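Local coordinates for synaptonemal complex protein 2 (Mus musculus, PDB 5IWZ), which helps build the axial and lateral elements of synaptonemal complexes, supporting meiotic chromosome synapsis and the insertion of SYCP3 into these structures, at residues Q157-V162 / Q197-L202; E174-M179 / V223-R228. All blocks are in the same frame, centred on the assembly; numbering follows the deposited sequence.

Interaction 1 (Q157-V162 / Q197-L202); sequences QICALV and QEMLTL
C159 meets two side chains of the neighbouring helix through two different atoms. Its SG lies 4.0 Å from CE of M199, a sulfur-to-methyl contact at van der Waals range, while its CB lies 4.2 Å from CD1 of L202. The chi1 of C159, -67°, places SG beside the backbone N and anti to the carbonyl carbon, which turns the sulfur toward M199 and leaves CB for the leucine. The CB of M199 points neither at the other helix nor away from it, but its chain is bent at both chi2 and chi3, which brings the terminal methyl to C159. L202, whose CB already points at the other helix, reaches over with both branches: CD1 goes to the cysteine, and CD2 of L202 lies 4.5 Å from A160 CB and 4.3 Å from A160 N. The two segments run roughly parallel, their axes 27° apart and 10.5 Å from each other at closest approach. They belong to helices 144-163 and 197-212, with helix 169-185 between them in sequence, an arrangement consistent with the stacked helices of an armadillo-like repeat domain. No hydrogen bond crosses between the segments, and only 152 Å² is buried, so the contact rests on a few apolar atoms. C159 is buried, whereas A160 is exposed. The same leucine extends the helix contact along P156 and I163, and M199 also touches I155. At the start of helix 197-212, the side-chain OD1 of N196 accepts a hydrogen bond from the backbone N of M199.

Interaction 2 (E174-M179 / V223-R228); sequences EALKKM and VEALCR
M179 and A225 make the closest approach between the two segments, with CE of the methionine 3.5 Å from CB of the alanine. A second methyl, CD1 of L176, reaches the same CB at 4.3 Å, so A225 is met by two side chains about one helical turn apart. Its CB points at helix 169-185, whereas the CB bonds of M179 and L176 do not aim at helix 216-229, and only their chain ends come near. For M179 the torsions account for this: CG stands anti to the backbone N, the chain stays extended through chi2, and a bend at chi3 of 77° directs the methyl at the alanine. All three residues are buried, and the 82 Å² shared by the segments comes almost wholly from these three apolar side chains, with no hydrogen bond across. Just outside this first shell, A225 also touches N180, and M179 rests on I155 and I158 of helix 144-163, which back the methionine from another helix. Ion pairs lie within each helix. E174 takes K178 NZ at 2.8 Å on the syn side of its OE2, 20° out of the carboxylate plane. E224 OE2 receives R228 NH1 at 2.6 Å, a weak bond by its 120° angle, and the E224 carboxylate carbon lies at the edge of the R228 guanidinium, in its plane. R228 NH2 additionally forms a salt bridge with D184, an electrostatic tie between helices 216-229 and 169-185. Contact between a helix and the second one after it is consistent with the superhelical stacking of an armadillo-like domain.

How the interactions relate
The two contacts, with centres 12 Å apart, meet at helix 169-185, which carries segment 174-179 of interaction 2 and packs against segment 157-162 of interaction 1: C159 SG is 3.8 Å from M179 SD, and I158 CG2 is 3.4 Å from A175 O. Along the chain the segments alternate, in the order 157-162, 174-179, 197-202, 223-228. Each contact therefore joins a helix to the second one after it, 144-163 to 197-212 and 169-185 to 216-229. These overlapping links, joined where helices 144-163 and 169-185 pack together, connect four consecutive helices, consistent with a continuous helical stack within the helical N-terminal part of the protein.

Interaction 1 (Q157-V162 / Q197-L202)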
loop_
_atom_site.group_PDB
_atom_site.type_symbol
_atom_site.label_atom_id
_atom_site.label_comp_id
_atom_site.label_asym_id
_atom_site.label_seq_id
_atom_site.Cartn_x
_atom_site.Cartn_y
_atom_site.Cartn_z
ATOM N N GLN A 157 -13.848 1.455 4.745
ATOM C CA GLN A 157 -13.597 0.741 3.493
ATOM C C GLN A 157 -12.205 0.123 3.488
ATOM O O GLN A 157 -12.020 -1.030 3.085
ATOM C CB GLN A 157 -13.725 1.696 2.299
ATOM C CG GLN A 157 -15.117 2.262 2.055
ATOM C CD GLN A 157 -16.032 1.281 1.352
ATOM O OE1 GLN A 157 -15.576 0.292 0.775
ATOM N NE2 GLN A 157 -17.337 1.538 1.415
ATOM N N ILE A 158 -11.202 0.902 3.890
ATOM C CA ILE A 158 -9.827 0.413 3.867
ATOM C C ILE A 158 -9.635 -0.733 4.863
ATOM O O ILE A 158 -8.999 -1.744 4.538
ATOM C CB ILE A 158 -8.852 1.576 4.117
ATOM C CG1 ILE A 158 -8.966 2.569 2.948
ATOM C CG2 ILE A 158 -7.408 1.047 4.299
ATOM C CD1 ILE A 158 -8.108 3.820 3.093
ATOM N N CYS A 159 -10.194 -0.609 6.074
ATOM C CA CYS A 159 -10.101 -1.696 7.049
ATOM C C CYS A 159 -10.731 -2.974 6.508
ATOM O O CYS A 159 -10.159 -4.068 6.635
ATOM C CB CYS A 159 -10.770 -1.297 8.370
ATOM S SG CYS A 159 -9.971 0.024 9.305
ATOM N N ALA A 160 -11.928 -2.858 5.918
ATOM C CA ALA A 160 -12.558 -4.027 5.315
ATOM C C ALA A 160 -11.666 -4.626 4.231
ATOM O O ALA A 160 -11.505 -5.853 4.159
ATOM C CB ALA A 160 -13.935 -3.652 4.751
ATOM N N LEU A 161 -11.050 -3.770 3.406
ATOM C CA LEU A 161 -10.157 -4.233 2.345
ATOM C C LEU A 161 -8.940 -4.950 2.911
ATOM O O LEU A 161 -8.476 -5.951 2.345
ATOM C CB LEU A 161 -9.709 -3.046 1.490
ATOM C CG LEU A 161 -8.943 -3.292 0.188
ATOM C CD1 LEU A 161 -9.830 -4.010 -0.823
ATOM C CD2 LEU A 161 -8.430 -1.983 -0.408
ATOM N N VAL A 162 -8.389 -4.428 4.007
ATOM C CA VAL A 162 -7.188 -5.002 4.600
ATOM C C VAL A 162 -7.505 -6.337 5.266
ATOM O O VAL A 162 -6.672 -7.249 5.266
ATOM C CB VAL A 162 -6.560 -3.986 5.577
ATOM C CG1 VAL A 162 -5.490 -4.633 6.423
ATOM C CG2 VAL A 162 -5.941 -2.822 4.801
ATOM N N GLN A 197 -20.244 0.736 16.431
ATOM C CA GLN A 197 -20.185 -0.723 16.453
ATOM C C GLN A 197 -19.388 -1.267 15.275
ATOM O O GLN A 197 -18.619 -2.226 15.427
ATOM C CB GLN A 197 -21.597 -1.308 16.456
ATOM C CG GLN A 197 -21.654 -2.830 16.373
ATOM C CD GLN A 197 -20.989 -3.509 17.548
ATOM O OE1 GLN A 197 -20.322 -4.532 17.392
ATOM N NE2 GLN A 197 -21.171 -2.948 18.739
ATOM N N GLU A 198 -19.557 -0.669 14.091
ATOM C CA GLU A 198 -18.885 -1.195 12.907
ATOM C C GLU A 198 -17.371 -1.150 13.068
ATOM O O GLU A 198 -16.682 -2.115 12.726
ATOM C CB GLU A 198 -19.308 -0.426 11.652
ATOM C CG GLU A 198 -18.779 -1.063 10.372
ATOM C CD GLU A 198 -18.567 -0.063 9.236
ATOM O OE1 GLU A 198 -18.861 1.141 9.415
ATOM O OE2 GLU A 198 -18.106 -0.490 8.152
ATOM N N MET A 199 -16.841 -0.038 13.591
ATOM C CA MET A 199 -15.397 0.091 13.758
ATOM C C MET A 199 -14.870 -0.915 14.771
ATOM O O MET A 199 -13.799 -1.504 14.568
ATOM C CB MET A 199 -15.030 1.517 14.181
ATOM C CG MET A 199 -14.923 2.502 13.025
ATOM S SD MET A 199 -14.296 1.732 11.512
ATOM C CE MET A 199 -12.542 1.639 11.864
ATOM N N LEU A 200 -15.609 -1.125 15.864
ATOM C CA LEU A 200 -15.157 -2.062 16.887
ATOM C C LEU A 200 -15.059 -3.475 16.331
ATOM O O LEU A 200 -14.099 -4.198 16.618
ATOM C CB LEU A 200 -16.089 -2.032 18.088
ATOM C CG LEU A 200 -15.858 -0.857 19.044
ATOM C CD1 LEU A 200 -17.022 -0.756 20.006
ATOM C CD2 LEU A 200 -14.541 -1.000 19.806
ATOM N N THR A 201 -16.040 -3.884 15.525
ATOM C CA THR A 201 -15.953 -5.176 14.850
ATOM C C THR A 201 -14.771 -5.224 13.885
ATOM O O THR A 201 -14.011 -6.202 13.867
ATOM C CB THR A 201 -17.273 -5.466 14.132
ATOM O OG1 THR A 201 -18.319 -5.558 15.096
ATOM C CG2 THR A 201 -17.196 -6.762 13.343
ATOM N N LEU A 202 -14.608 -4.181 13.063
ATOM C CA LEU A 202 -13.501 -4.162 12.108
ATOM C C LEU A 202 -12.159 -4.235 12.823
ATOM O O LEU A 202 -11.275 -5.013 12.441
ATOM C CB LEU A 202 -13.569 -2.911 11.230
ATOM C CG LEU A 202 -14.669 -2.945 10.171
ATOM C CD1 LEU A 202 -14.794 -1.592 9.471
ATOM C CD2 LEU A 202 -14.389 -4.058 9.170
#

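Interaction 2 (E174-M179 / V223-R228)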
loop_
_atom_site.group_PDB
_atom_site.type_symbol
_atom_site.label_atom_id
_atom_site.label_comp_id
_atom_site.label_asym_id
_atom_site.label_seq_id
_atom_site.Cartn_x
_atom_site.Cartn_y
_atom_site.Cartn_z
ATOM N N GLU A 174 -0.964 -0.692 -0.227
ATOM C CA GLU A 174 -1.196 0.668 -0.697
ATOM C C GLU A 174 -2.325 1.342 0.086
ATOM O O GLU A 174 -2.203 2.500 0.506
ATOM C CB GLU A 174 -1.506 0.626 -2.200
ATOM C CG GLU A 174 -2.094 1.903 -2.776
ATOM C CD GLU A 174 -1.135 3.069 -2.672
ATOM O OE1 GLU A 174 0.085 2.830 -2.479
ATOM O OE2 GLU A 174 -1.603 4.230 -2.763
ATOM N N ALA A 175 -3.430 0.624 0.300
ATOM C CA ALA A 175 -4.565 1.212 1.010
ATOM C C ALA A 175 -4.236 1.456 2.479
ATOM O O ALA A 175 -4.558 2.516 3.033
ATOM C CB ALA A 175 -5.784 0.305 0.894
ATOM N N LEU A 176 -3.607 0.472 3.126
ATOM C CA LEU A 176 -3.279 0.596 4.538
ATOM C C LEU A 176 -2.347 1.779 4.785
ATOM O O LEU A 176 -2.488 2.499 5.780
ATOM C CB LEU A 176 -2.663 -0.716 5.026
ATOM C CG LEU A 176 -2.227 -0.839 6.478
ATOM C CD1 LEU A 176 -3.390 -0.434 7.342
ATOM C CD2 LEU A 176 -1.788 -2.287 6.785
ATOM N N LYS A 177 -1.411 2.025 3.875
ATOM C CA LYS A 177 -0.473 3.120 4.089
ATOM C C LYS A 177 -1.143 4.473 3.878
ATOM O O LYS A 177 -0.850 5.437 4.600
ATOM C CB LYS A 177 0.737 2.934 3.177
ATOM C CG LYS A 177 1.343 4.186 2.622
ATOM C CD LYS A 177 2.566 3.837 1.759
ATOM C CE LYS A 177 2.196 2.830 0.675
ATOM N NZ LYS A 177 3.347 1.997 0.209
ATOM N N LYS A 178 -2.054 4.566 2.906
ATOM C CA LYS A 178 -2.842 5.784 2.763
ATOM C C LYS A 178 -3.706 6.017 3.994
ATOM O O LYS A 178 -3.903 7.163 4.411
ATOM C CB LYS A 178 -3.700 5.709 1.500
ATOM C CG LYS A 178 -2.919 5.786 0.199
ATOM C CD LYS A 178 -2.460 7.208 -0.060
ATOM C CE LYS A 178 -1.929 7.387 -1.473
ATOM N NZ LYS A 178 -0.672 6.613 -1.713
ATOM N N MET A 179 -4.233 4.945 4.596
ATOM C CA MET A 179 -5.050 5.127 5.794
ATOM C C MET A 179 -4.227 5.661 6.963
ATOM O O MET A 179 -4.680 6.557 7.692
ATOM C CB MET A 179 -5.739 3.822 6.191
ATOM C CG MET A 179 -6.432 3.942 7.557
ATOM S SD MET A 179 -7.531 2.587 7.994
ATOM C CE MET A 179 -6.360 1.319 8.456
ATOM N N VAL A 223 -1.024 -2.963 13.031
ATOM C CA VAL A 223 -0.676 -2.551 14.392
ATOM C C VAL A 223 -0.642 -1.032 14.480
ATOM O O VAL A 223 -1.186 -0.424 15.416
ATOM C CB VAL A 223 0.674 -3.157 14.828
ATOM C CG1 VAL A 223 1.111 -2.536 16.154
ATOM C CG2 VAL A 223 0.601 -4.683 14.963
ATOM N N GLU A 224 0.001 -0.398 13.499
ATOM C CA GLU A 224 0.100 1.057 13.496
ATOM C C GLU A 224 -1.272 1.698 13.409
ATOM O O GLU A 224 -1.559 2.659 14.132
ATOM C CB GLU A 224 0.971 1.544 12.337
ATOM C CG GLU A 224 0.931 3.069 12.158
ATOM C CD GLU A 224 1.740 3.566 10.961
ATOM O OE1 GLU A 224 2.382 2.732 10.281
ATOM O OE2 GLU A 224 1.736 4.793 10.702
ATOM N N ALA A 225 -2.137 1.180 12.534
ATOM C CA ALA A 225 -3.487 1.729 12.444
ATOM C C ALA A 225 -4.229 1.565 13.771
ATOM O O ALA A 225 -4.864 2.506 14.260
ATOM C CB ALA A 225 -4.259 1.065 11.297
ATOM N N LEU A 226 -4.151 0.371 14.372
ATOM C CA LEU A 226 -4.853 0.133 15.630
ATOM C C LEU A 226 -4.349 1.064 16.721
ATOM O O LEU A 226 -5.139 1.547 17.541
ATOM C CB LEU A 226 -4.718 -1.330 16.064
ATOM C CG LEU A 226 -5.434 -2.374 15.185
ATOM C CD1 LEU A 226 -5.066 -3.797 15.590
ATOM C CD2 LEU A 226 -6.964 -2.192 15.149
ATOM N N CYS A 227 -3.046 1.352 16.736
ATOM C CA CYS A 227 -2.507 2.223 17.779
ATOM C C CYS A 227 -2.793 3.699 17.507
ATOM O O CYS A 227 -2.905 4.487 18.456
ATOM C CB CYS A 227 -1.002 1.978 17.950
ATOM S SG CYS A 227 -0.600 0.324 18.637
ATOM N N ARG A 228 -2.922 4.093 16.241
ATOM C CA ARG A 228 -3.325 5.462 15.937
ATOM C C ARG A 228 -4.784 5.712 16.304
ATOM O O ARG A 228 -5.142 6.834 16.677
ATOM C CB ARG A 228 -3.115 5.776 14.454
ATOM C CG ARG A 228 -1.683 5.670 13.957
ATOM C CD ARG A 228 -1.533 6.226 12.530
ATOM N NE ARG A 228 -0.968 7.559 12.632
ATOM C CZ ARG A 228 0.302 7.850 12.417
ATOM N NH1 ARG A 228 1.148 6.907 12.021
ATOM N NH2 ARG A 228 0.715 9.098 12.578
#